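Local structure of 3-oxoacyl-(acyl-carrier protein) synthase II (Thermus thermophilus, 1J3N) at residues T7-L12 / E347-V352. The protein probably catalyses the decarboxylative condensation of malonyl-acyl-carrier protein with a growing acyl chain, the elongation step of fatty acid synthesis. Residues are numbered along the deposited sequence; the frame is centred on the assembly and turned at random.
Sequences TGLGAL and EAIATV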
loop_
_atom_site.group_PDB
_atom_site.type_symbol
_atom_site.label_atom_id
_atom_site.label_comp_id
_atom_site.label_asym_id
_atom_site.label_seq_id
_atom_site.Cartn_x
_atom_site.Cartn_y
_atom_site.Cartn_z
ATOM N N THR A 7 -3.417 -21.570 -7.296
ATOM C CA THR A 7 -3.046 -22.469 -8.382
ATOM C C THR A 7 -1.621 -22.279 -8.886
ATOM O O THR A 7 -1.186 -22.973 -9.808
ATOM C CB THR A 7 -3.992 -22.285 -9.579
ATOM O OG1 THR A 7 -3.865 -20.946 -10.082
ATOM C CG2 THR A 7 -5.441 -22.534 -9.158
ATOM N N GLY A 8 -0.903 -21.331 -8.300
ATOM C CA GLY A 8 0.463 -21.085 -8.718
ATOM C C GLY A 8 1.314 -20.570 -7.578
ATOM O O GLY A 8 0.884 -19.704 -6.825
ATOM N N LEU A 9 2.522 -21.107 -7.444
ATOM C CA LEU A 9 3.422 -20.679 -6.393
ATOM C C LEU A 9 4.752 -20.251 -7.004
ATOM O O LEU A 9 5.463 -21.058 -7.606
ATOM C CB LEU A 9 3.647 -21.818 -5.389
ATOM C CG LEU A 9 2.389 -22.398 -4.725
ATOM C CD1 LEU A 9 2.742 -23.669 -3.976
ATOM C CD2 LEU A 9 1.763 -21.373 -3.781
ATOM N N GLY A 10 5.057 -18.966 -6.871
ATOM C CA GLY A 10 6.306 -18.426 -7.378
ATOM C C GLY A 10 7.120 -18.026 -6.168
ATOM O O GLY A 10 6.844 -17.009 -5.537
ATOM N N ALA A 11 8.117 -18.836 -5.835
ATOM C CA ALA A 11 8.950 -18.575 -4.673
ATOM C C ALA A 11 10.403 -18.261 -5.010
ATOM O O ALA A 11 11.062 -19.020 -5.719
ATOM C CB ALA A 11 8.895 -19.779 -3.731
ATOM N N LEU A 12 10.888 -17.130 -4.504
ATOM C CA LEU A 12 12.279 -16.729 -4.705
ATOM C C LEU A 12 12.796 -16.539 -3.282
ATOM O O LEU A 12 12.587 -15.490 -2.677
ATOM C CB LEU A 12 12.359 -15.415 -5.490
ATOM C CG LEU A 12 13.761 -14.969 -5.912
ATOM C CD1 LEU A 12 14.424 -16.053 -6.756
ATOM C CD2 LEU A 12 13.670 -13.671 -6.693
ATOM N N GLU A 347 5.730 -17.151 3.222
ATOM C CA GLU A 347 5.244 -17.995 4.314
ATOM C C GLU A 347 3.878 -18.562 3.963
ATOM O O GLU A 347 3.494 -19.628 4.445
ATOM C CB GLU A 347 5.164 -17.190 5.612
ATOM C CG GLU A 347 6.476 -17.148 6.370
ATOM C CD GLU A 347 6.629 -15.906 7.227
ATOM O OE1 GLU A 347 5.635 -15.480 7.856
ATOM O OE2 GLU A 347 7.752 -15.359 7.278
ATOM N N ALA A 348 3.136 -17.840 3.128
ATOM C CA ALA A 348 1.833 -18.315 2.694
ATOM C C ALA A 348 2.105 -19.483 1.750
ATOM O O ALA A 348 1.344 -20.451 1.699
ATOM C CB ALA A 348 1.064 -17.199 1.967
ATOM N N ILE A 349 3.193 -19.382 0.989
ATOM C CA ILE A 349 3.563 -20.449 0.076
ATOM C C ILE A 349 3.890 -21.716 0.872
ATOM O O ILE A 349 3.412 -22.810 0.551
ATOM C CB ILE A 349 4.761 -20.029 -0.805
ATOM C CG1 ILE A 349 4.314 -18.891 -1.749
ATOM C CG2 ILE A 349 5.273 -21.234 -1.601
ATOM C CD1 ILE A 349 5.354 -18.442 -2.751
ATOM N N ALA A 350 4.693 -21.558 1.920
ATOM C CA ALA A 350 5.077 -22.675 2.771
ATOM C C ALA A 350 3.831 -23.284 3.417
ATOM O O ALA A 350 3.707 -24.508 3.522
ATOM C CB ALA A 350 6.055 -22.198 3.853
ATOM N N THR A 351 2.904 -22.426 3.837
ATOM C CA THR A 351 1.674 -22.882 4.483
ATOM C C THR A 351 0.787 -23.651 3.510
ATOM O O THR A 351 0.166 -24.647 3.877
ATOM C CB THR A 351 0.884 -21.690 5.074
ATOM O OG1 THR A 351 1.725 -20.975 5.992
ATOM C CG2 THR A 351 -0.351 -22.183 5.813
ATOM N N VAL A 352 0.725 -23.190 2.266
ATOM C CA VAL A 352 -0.068 -23.873 1.251
ATOM C C VAL A 352 0.592 -25.208 0.900
ATOM O O VAL A 352 -0.099 -26.193 0.654
ATOM C CB VAL A 352 -0.200 -23.009 -0.035
ATOM C CG1 VAL A 352 -0.724 -23.843 -1.188
ATOM C CG2 VAL A 352 -1.134 -21.850 0.229
#
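Ile349 carries the contact: from helix 343-357 it meets Leu9, Gly10 and Ala11 of strand 4-13. The setting fits the five-layered alpha-beta-alpha-beta-alpha architecture of the thiolase fold shared by condensing enzymes: helix 343-357, from the C-terminal half, is consistent with its central helical layer and rests here on a strand of the N-terminal half. The segment axes approach to 9.1 Å, their directions 129° apart, and no hydrogen bond crosses between them.

The two branches of Ile349 divide the work. With CG1 anti to the carbonyl carbon (chi1 -67°) and the side chain extended beyond it, Ile349 CD1 reaches the strand backbone in a van der Waals contact, 3.5 Å from Gly10 O, where glycine presents no side chain, and lies 3.9 Å from Ala11 CB. Ile349 CG2 stays nearer the helix and faces Leu9, 4.2 Å from Leu9 CB. Leu9 points the other way along the same interface, Leu9 CD2 running past Ile349 to lie 4.1 Å from Ile349 CG1, so the two side chains pass side by side rather than tip to tip. Leu9 CD2 is also 4.4 Å from Val352 CG1, three residues, nearly a turn, after Ile349, a looser touch.

Around this shell, Leu236 of strand 232-240 touches both Leu9 and Ile349, and Tyr252 touches both Leu9 and Val352. Phe22 of helix 19-28 packs on Ala11 and on Ala350, bridging strand and helix. Asp85 OD2 accepts a hydrogen bond from the backbone N of Leu9. Within the helix, Glu347 O is gripped twice, by Thr351 N and by Thr351 OG1 at 2.7 Å, which arrive from opposite faces of the carbonyl plane, the hydroxyl tilted 27° from it.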